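Local atomic coordinates of mandelate racemase/muconate lactonizing enzyme family protein (Roseovarius sp. TM1035, PDB entry 3T9P), a protein that is a putative mandelate racemase/muconate lactonizing enzyme of the enolase superfamily, which probably abstracts a proton alpha to the carboxylate of a still unidentified substrate. Residues R67-H72 and R101-G106; D80-L85 and G286-L291; C260-W265 and T290-Q295. One frame throughout, in Å; residues are numbered along the deposited sequence.

Contact 1 of 3, residues R67-H72 and R101-G106; sequences RQIAPH and RRAMTG. With SO4 (sulfate ion), chain D.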
# COMPACT_ATOMS: atom_id res chain seq x y z
N ARG A 67 11.35 9.06 8.00
CA ARG A 67 10.29 10.04 7.73
C ARG A 67 8.95 9.82 8.47
O ARG A 67 8.36 10.71 8.94
CB ARG A 67 10.07 10.14 6.21
CG ARG A 67 9.25 11.29 5.71
CD ARG A 67 9.98 12.59 5.46
NE ARG A 67 11.17 12.51 4.66
CZ ARG A 67 11.26 12.80 3.37
NH1 ARG A 67 10.22 13.20 2.67
NH2 ARG A 67 12.42 12.66 2.78
N GLN A 68 8.53 8.58 8.47
CA GLN A 68 7.20 8.18 8.85
C GLN A 68 6.97 7.17 9.99
O GLN A 68 5.88 7.06 10.45
CB GLN A 68 6.40 7.79 7.60
CG GLN A 68 6.31 8.85 6.55
CD GLN A 68 5.70 8.39 5.26
OE1 GLN A 68 4.52 8.52 5.05
NE2 GLN A 68 6.48 7.86 4.41
N ILE A 69 8.00 6.48 10.43
CA ILE A 69 7.90 5.60 11.58
C ILE A 69 8.53 6.23 12.84
O ILE A 69 7.87 6.43 13.80
CB ILE A 69 8.52 4.20 11.31
CG1 ILE A 69 7.94 3.55 10.05
CG2 ILE A 69 8.44 3.28 12.54
CD1 ILE A 69 6.64 3.13 10.12
N ALA A 70 9.78 6.61 12.76
CA ALA A 70 10.56 7.12 13.91
C ALA A 70 9.95 8.30 14.62
O ALA A 70 9.91 8.26 15.84
CB ALA A 70 11.98 7.45 13.48
N PRO A 71 9.37 9.30 13.89
CA PRO A 71 8.84 10.46 14.62
C PRO A 71 7.72 10.11 15.56
O PRO A 71 7.56 10.79 16.59
CB PRO A 71 8.34 11.42 13.51
CG PRO A 71 9.34 11.12 12.39
CD PRO A 71 9.35 9.56 12.43
N HIS A 72 6.95 9.06 15.25
CA HIS A 72 5.84 8.71 16.05
C HIS A 72 6.26 7.76 17.17
O HIS A 72 5.54 7.63 18.16
CB HIS A 72 4.73 8.06 15.19
CG HIS A 72 4.34 8.91 14.03
ND1 HIS A 72 3.80 10.16 14.19
CD2 HIS A 72 4.46 8.70 12.70
CE1 HIS A 72 3.65 10.73 12.99
NE2 HIS A 72 4.01 9.85 12.07
N ARG A 101 4.56 -0.53 5.84
CA ARG A 101 4.69 -1.80 6.53
C ARG A 101 6.12 -2.38 6.54
O ARG A 101 6.61 -2.85 7.53
CB ARG A 101 3.71 -2.80 5.97
CG ARG A 101 2.21 -2.38 6.00
CD ARG A 101 1.76 -1.59 7.16
NE ARG A 101 0.32 -1.31 7.26
CZ ARG A 101 -0.28 -0.97 8.37
NH1 ARG A 101 0.41 -0.86 9.45
NH2 ARG A 101 -1.57 -0.73 8.42
N ARG A 102 6.76 -2.24 5.40
CA ARG A 102 8.11 -2.72 5.22
C ARG A 102 8.99 -1.98 6.23
O ARG A 102 9.81 -2.58 6.88
CB ARG A 102 8.59 -2.37 3.80
CG ARG A 102 8.16 -3.30 2.65
CD ARG A 102 8.60 -2.83 1.30
NE ARG A 102 8.09 -3.66 0.23
CZ ARG A 102 8.77 -4.59 -0.42
NH1 ARG A 102 10.06 -4.76 -0.22
NH2 ARG A 102 8.14 -5.32 -1.31
N ALA A 103 8.75 -0.70 6.39
CA ALA A 103 9.48 0.10 7.35
C ALA A 103 9.15 -0.19 8.84
O ALA A 103 10.02 -0.34 9.67
CB ALA A 103 9.36 1.55 7.03
N MET A 104 7.85 -0.31 9.08
CA MET A 104 7.29 -0.65 10.45
C MET A 104 7.89 -1.92 11.01
O MET A 104 8.11 -2.03 12.20
CB MET A 104 5.76 -0.75 10.37
CG MET A 104 5.09 -1.08 11.71
SD MET A 104 3.25 -0.94 11.52
CE MET A 104 3.20 0.86 11.56
N THR A 105 8.14 -2.89 10.14
CA THR A 105 8.74 -4.15 10.56
C THR A 105 10.07 -3.90 11.31
O THR A 105 10.36 -4.65 12.22
CB THR A 105 9.00 -5.08 9.34
OG1 THR A 105 7.73 -5.37 8.74
CG2 THR A 105 9.77 -6.32 9.67
N GLY A 106 10.85 -2.92 10.87
CA GLY A 106 12.18 -2.66 11.45
C GLY A 106 11.99 -2.20 12.92
O GLY A 106 12.73 -2.64 13.84
S SO4 D . 16.09 11.94 4.30
O1 SO4 D . 16.81 12.95 5.10
O2 SO4 D . 14.79 12.56 4.04
O3 SO4 D . 16.84 11.65 3.06
O4 SO4 D . 15.87 10.66 5.01
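Ile69 of helix 58-73 meets Ala103 and Met104 of helix 98-119 in a small, buried helix-helix contact made by apolar side chains inside the N-terminal domain. The two segments bury 125 Å², and the nearest CA atoms are those of Ile69 and Met104, 6.4 Å apart. The isoleucine acts through one branch. Its CG1 lies beside the backbone N (chi1 -54°), which carries the CG1-CD1 arm across the gap. Ile69 CG1 rests 3.9 Å from Ala103 CB, while Ile69 CD1 reaches the backbone of the next residue, 3.8 Å from Met104 N and 4.0 Å from Met104 CB. Because alanine is short, the arm can settle against the helix backbone itself. Met104 offers only the root of its side chain here; its SD lies farther on, at the edge of the Arg101 guanidinium and in its plane. Ile88 of helix 82-91 touches both Ile69 and Met104, so a third helix packs against the pair.

Around Pro71, which has no N-H to give to the preceding turn, helix 58-73 is kinked, and His72 N bonds to Ile69 O at 3.1 Å. Arg67 turns to other partners: its NH2 donates to O2 of a sulfate ion, probably from the crystallisation liquor, at 2.7 Å, with an N-H...O angle of 153°, and also forms a salt bridge with Asp59 of the second subunit. No hydrogen bond crosses between the two segments, so their chemistry implies an association by van der Waals contact and exclusion of water, whereas that salt bridge places Arg67 at the dimer interface.

Contact 2 of 3, residues D80-L85 and G286-L291; sequences DFADTL and GMHRTL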
# COMPACT_ATOMS: atom_id res chain seq x y z
N ASP A 80 5.56 -2.13 25.48
CA ASP A 80 4.16 -2.49 25.26
C ASP A 80 3.80 -1.60 24.10
O ASP A 80 3.52 -0.39 24.28
CB ASP A 80 3.30 -2.21 26.47
CG ASP A 80 1.82 -2.60 26.21
OD1 ASP A 80 1.56 -3.36 25.27
OD2 ASP A 80 0.91 -2.10 26.87
N PHE A 81 3.98 -2.14 22.89
CA PHE A 81 3.99 -1.19 21.71
C PHE A 81 2.97 -1.55 20.63
O PHE A 81 2.95 -0.95 19.56
CB PHE A 81 5.44 -1.13 21.13
CG PHE A 81 5.93 -2.45 20.55
CD1 PHE A 81 5.70 -2.75 19.17
CD2 PHE A 81 6.68 -3.38 21.34
CE1 PHE A 81 6.17 -3.89 18.62
CE2 PHE A 81 7.18 -4.55 20.77
CZ PHE A 81 6.93 -4.83 19.38
N ALA A 82 2.16 -2.59 20.86
CA ALA A 82 1.15 -2.92 19.81
C ALA A 82 0.26 -1.68 19.46
O ALA A 82 0.04 -1.33 18.25
CB ALA A 82 0.33 -4.16 20.20
N ASP A 83 -0.17 -0.93 20.47
CA ASP A 83 -0.99 0.25 20.21
C ASP A 83 -0.24 1.37 19.43
O ASP A 83 -0.84 2.11 18.58
CB ASP A 83 -1.63 0.82 21.52
CG ASP A 83 -2.57 2.03 21.20
OD1 ASP A 83 -3.59 1.80 20.43
OD2 ASP A 83 -2.27 3.16 21.58
N THR A 84 1.08 1.51 19.71
CA THR A 84 1.91 2.47 19.01
C THR A 84 1.94 2.21 17.47
O THR A 84 1.94 3.15 16.67
CB THR A 84 3.37 2.38 19.48
OG1 THR A 84 3.45 2.57 20.92
CG2 THR A 84 4.19 3.42 18.77
N LEU A 85 1.96 0.94 17.08
CA LEU A 85 2.01 0.61 15.63
C LEU A 85 0.67 0.99 14.99
O LEU A 85 0.67 1.59 13.89
CB LEU A 85 2.27 -0.90 15.46
CG LEU A 85 3.51 -1.49 16.13
CD1 LEU A 85 3.53 -2.98 15.68
CD2 LEU A 85 4.81 -0.91 15.67
N GLY A 286 5.55 -6.67 10.84
CA GLY A 286 6.34 -7.20 11.99
C GLY A 286 5.50 -8.25 12.73
O GLY A 286 4.51 -8.75 12.20
N MET A 287 5.93 -8.62 13.94
CA MET A 287 5.32 -9.79 14.63
C MET A 287 3.89 -9.52 15.13
O MET A 287 3.01 -10.37 15.01
CB MET A 287 6.23 -10.21 15.80
CG MET A 287 7.69 -10.48 15.31
SD MET A 287 7.84 -12.07 14.34
CE MET A 287 7.65 -13.31 15.59
N HIS A 288 3.67 -8.37 15.72
CA HIS A 288 2.31 -8.09 16.25
C HIS A 288 1.33 -8.20 15.10
O HIS A 288 0.29 -8.78 15.26
CB HIS A 288 2.24 -6.64 16.84
CG HIS A 288 2.67 -6.55 18.27
ND1 HIS A 288 2.08 -7.28 19.28
CD2 HIS A 288 3.58 -5.75 18.88
CE1 HIS A 288 2.67 -7.00 20.44
NE2 HIS A 288 3.57 -6.04 20.23
N ARG A 289 1.64 -7.59 13.95
CA ARG A 289 0.69 -7.60 12.86
C ARG A 289 0.55 -8.99 12.26
O ARG A 289 -0.58 -9.38 11.95
CB ARG A 289 1.06 -6.57 11.80
CG ARG A 289 0.86 -5.11 12.34
CD ARG A 289 1.19 -4.05 11.18
NE ARG A 289 0.42 -4.26 9.91
CZ ARG A 289 -0.85 -3.97 9.76
NH1 ARG A 289 -1.52 -3.39 10.81
NH2 ARG A 289 -1.47 -4.18 8.58
N THR A 290 1.65 -9.75 12.19
CA THR A 290 1.52 -11.12 11.66
C THR A 290 0.61 -12.01 12.60
O THR A 290 -0.24 -12.78 12.15
CB THR A 290 2.93 -11.74 11.47
OG1 THR A 290 3.60 -10.86 10.56
CG2 THR A 290 2.85 -13.16 10.80
N LEU A 291 0.85 -11.88 13.91
CA LEU A 291 0.03 -12.53 14.94
C LEU A 291 -1.46 -12.23 14.78
O LEU A 291 -2.28 -13.14 14.93
CB LEU A 291 0.51 -12.09 16.35
CG LEU A 291 1.82 -12.77 16.77
CD1 LEU A 291 2.33 -12.04 18.08
CD2 LEU A 291 1.58 -14.34 16.95
O HOH W 1 4.57 -5.14 22.63
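A water oxygen is gripped from both segments: it accepts from Phe81 N at 3.1 Å and lies 2.8 Å from His288 NE2, in the plane of the imidazole. It is the polar bridge of a contact whose remainder is made by three residues closing round His288. The edge of this histidine is turned toward the face of Phe81 in a T-shaped pair, with ring centroids 4.6 Å apart and planes at 73°. His288 NE2 stands above the phenyl face but is offset toward its rim. Phe81 can present that face because its CG sits between the backbone N and the carbonyl carbon (chi1 65°), folding the ring back beside the start of helix 82-91, where the residue is the N-cap. Ala82 supplies a CH-pi contact to one imidazole face: its CB is 3.6 Å from the His288 ring centroid and only 5° off the normal. Leu85 CD1 touches the root of the histidine, 4.1 Å from His288 CB. Face, edge and stem are therefore all held, and the water lies in the ring plane at NE2.

Helix 287-299 starts next to this cluster. Gly286 O, at its N-cap, accepts from Thr290 N at 3.0 Å and from Thr290 OG1 at 2.8 Å, while the Asp108 carboxylate takes the N-H groups of Met287 and His288. Trp112, also of helix 98-119, packs edge-to-face on Phe81 and meets His288. Helices of the two domains thus meet through an aromatic cluster, an arrangement belonging to the seam between the N-terminal capping domain and the C-terminal barrel of the enolase superfamily.

Contact 3 of 3, residues C260-W265 and T290-Q295; sequences CEYSSW and TLQVCQ
Gln292 and Val293 of helix 287-299 face Tyr262 and Trp265 of helix 262-270, two neighbouring outer helices of the modified TIM barrel that forms the C-terminal domain of enolase-superfamily proteins. The short strand 276-277, which continues the parallel order of the barrel sheet, and the short helix 281-284 come between these helices in sequence. The segments share 229 Å² of buried surface and no hydrogen bond, so aliphatic groups over aromatic faces carry the contact.

Thr290 begins the segment by receiving the helical bond from Cys294 N at its O, 2.9 Å away. One residue beyond Leu291, Gln292 sends its CB and CG across Tyr262. Its CG is anti to the backbone N (chi1 178°), so the chain runs over the phenol before bending at the next bond and taking the amide away. Gln292 CG is 3.7 Å from the Tyr262 ring centroid and 28° off the normal, displaced toward the hydroxyl end; Gln292 CB is 3.3 Å from Tyr262 OH. On the opposite face of the same ring lies the Arg289 guanidinium in a cation-pi contact, which leaves the phenol held between a methylene chain and a cation.

Val293 follows with both methyls. Its CG2 lies near the plane of Tyr262 at the ring edge, 4.3 Å from Tyr262 CE1, and the same methyl sits over the pyrrole side of the indole, 3.7 Å from Trp265 NE1. This N-H makes a weak hydrogen bond to Asp259 O, so the indole has a polar tether as well as the valine over its face. The other methyl, Val293 CG1, stands 3.6 Å from the centroid of the six-membered ring of Trp265 and 8° off its normal.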
# COMPACT_ATOMS: atom_id res chain seq x y z
N CYS A 260 -0.83 -7.11 2.96
CA CYS A 260 -0.22 -6.48 4.12
C CYS A 260 -1.18 -5.64 5.01
O CYS A 260 -0.77 -5.14 6.08
CB CYS A 260 0.98 -5.61 3.72
SG CYS A 260 0.55 -4.23 2.67
N GLU A 261 -2.42 -5.47 4.59
CA GLU A 261 -3.42 -4.70 5.34
C GLU A 261 -4.55 -5.67 5.73
O GLU A 261 -4.95 -6.53 4.93
CB GLU A 261 -4.09 -3.67 4.41
CG GLU A 261 -3.07 -2.59 3.88
CD GLU A 261 -2.38 -1.85 5.09
OE1 GLU A 261 -3.01 -1.58 6.16
OE2 GLU A 261 -1.21 -1.44 4.94
N TYR A 262 -5.07 -5.52 6.95
CA TYR A 262 -6.14 -6.38 7.46
C TYR A 262 -7.41 -6.45 6.54
O TYR A 262 -8.04 -7.51 6.33
CB TYR A 262 -6.48 -5.97 8.89
CG TYR A 262 -5.33 -6.01 9.90
CD1 TYR A 262 -4.32 -7.00 9.84
CD2 TYR A 262 -5.29 -5.09 10.93
CE1 TYR A 262 -3.29 -6.98 10.78
CE2 TYR A 262 -4.39 -5.15 11.94
CZ TYR A 262 -3.35 -6.09 11.81
OH TYR A 262 -2.40 -6.10 12.73
N SER A 263 -7.73 -5.35 5.89
CA SER A 263 -8.91 -5.32 5.04
C SER A 263 -8.73 -6.31 3.93
O SER A 263 -9.69 -6.90 3.56
CB SER A 263 -9.21 -3.90 4.47
OG SER A 263 -8.16 -3.50 3.65
N SER A 264 -7.54 -6.46 3.34
CA SER A 264 -7.41 -7.46 2.27
C SER A 264 -7.37 -8.95 2.79
O SER A 264 -7.89 -9.88 2.08
CB SER A 264 -6.30 -7.15 1.21
OG SER A 264 -5.08 -7.63 1.74
N TRP A 265 -6.82 -9.17 3.97
CA TRP A 265 -6.86 -10.49 4.63
C TRP A 265 -8.32 -10.88 4.87
O TRP A 265 -8.70 -12.05 4.71
CB TRP A 265 -6.10 -10.47 5.94
CG TRP A 265 -4.62 -10.61 5.67
CD1 TRP A 265 -3.71 -9.62 5.66
CD2 TRP A 265 -3.93 -11.82 5.27
NE1 TRP A 265 -2.41 -10.16 5.41
CE2 TRP A 265 -2.55 -11.49 5.10
CE3 TRP A 265 -4.34 -13.16 5.06
CZ2 TRP A 265 -1.56 -12.45 4.76
CZ3 TRP A 265 -3.40 -14.12 4.68
CH2 TRP A 265 -2.00 -13.75 4.48
N THR A 290 1.65 -9.75 12.19
CA THR A 290 1.52 -11.12 11.66
C THR A 290 0.61 -12.01 12.60
O THR A 290 -0.24 -12.78 12.15
CB THR A 290 2.93 -11.74 11.47
OG1 THR A 290 3.60 -10.86 10.56
CG2 THR A 290 2.85 -13.16 10.80
N LEU A 291 0.85 -11.88 13.91
CA LEU A 291 0.03 -12.53 14.94
C LEU A 291 -1.46 -12.23 14.78
O LEU A 291 -2.28 -13.14 14.93
CB LEU A 291 0.51 -12.09 16.35
CG LEU A 291 1.82 -12.77 16.77
CD1 LEU A 291 2.33 -12.04 18.08
CD2 LEU A 291 1.58 -14.34 16.95
N GLN A 292 -1.82 -11.00 14.41
CA GLN A 292 -3.20 -10.61 14.13
C GLN A 292 -3.76 -11.43 12.93
O GLN A 292 -4.86 -12.05 13.06
CB GLN A 292 -3.30 -9.08 13.94
CG GLN A 292 -4.72 -8.55 13.60
CD GLN A 292 -5.82 -8.82 14.71
OE1 GLN A 292 -5.55 -8.72 15.93
NE2 GLN A 292 -7.04 -9.22 14.25
N VAL A 293 -2.96 -11.58 11.86
CA VAL A 293 -3.34 -12.45 10.78
C VAL A 293 -3.49 -13.92 11.23
O VAL A 293 -4.44 -14.57 10.80
CB VAL A 293 -2.40 -12.31 9.54
CG1 VAL A 293 -2.78 -13.36 8.46
CG2 VAL A 293 -2.47 -10.82 9.02
N CYS A 294 -2.59 -14.42 12.06
CA CYS A 294 -2.66 -15.82 12.48
C CYS A 294 -3.98 -16.09 13.23
O CYS A 294 -4.57 -17.18 13.09
CB CYS A 294 -1.54 -16.09 13.43
SG CYS A 294 0.09 -16.12 12.54
N GLN A 295 -4.41 -15.07 13.96
CA GLN A 295 -5.59 -15.13 14.84
C GLN A 295 -6.85 -14.99 14.00
O GLN A 295 -7.77 -15.75 14.20
CB GLN A 295 -5.39 -14.13 15.96
CG GLN A 295 -6.62 -13.63 16.66
CD GLN A 295 -6.30 -12.30 17.40
OE1 GLN A 295 -7.16 -11.40 17.51
NE2 GLN A 295 -5.02 -12.16 17.85

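Contact 1 lies within the N-terminal domain, contact 3 within the barrel domain, and contact 2 joins the two. Their centres are about 12 Å (1 to 2), 11 Å (2 to 3) and 18 Å (1 to 3) apart, consistent with contact 2 as the middle piece. Along the chain, segment 80-85 falls between 67-72 and 101-106, so contacts 1 and 2 cross; contact 3 opens only after contact 1 has closed. Helix 287-299 serves both contacts 2 and 3. A salt bridge from Arg101 NE to Glu261 OE2, 2.8 Å, ties contact 1 directly to contact 3, so the domains are fastened by charge as well as by packing.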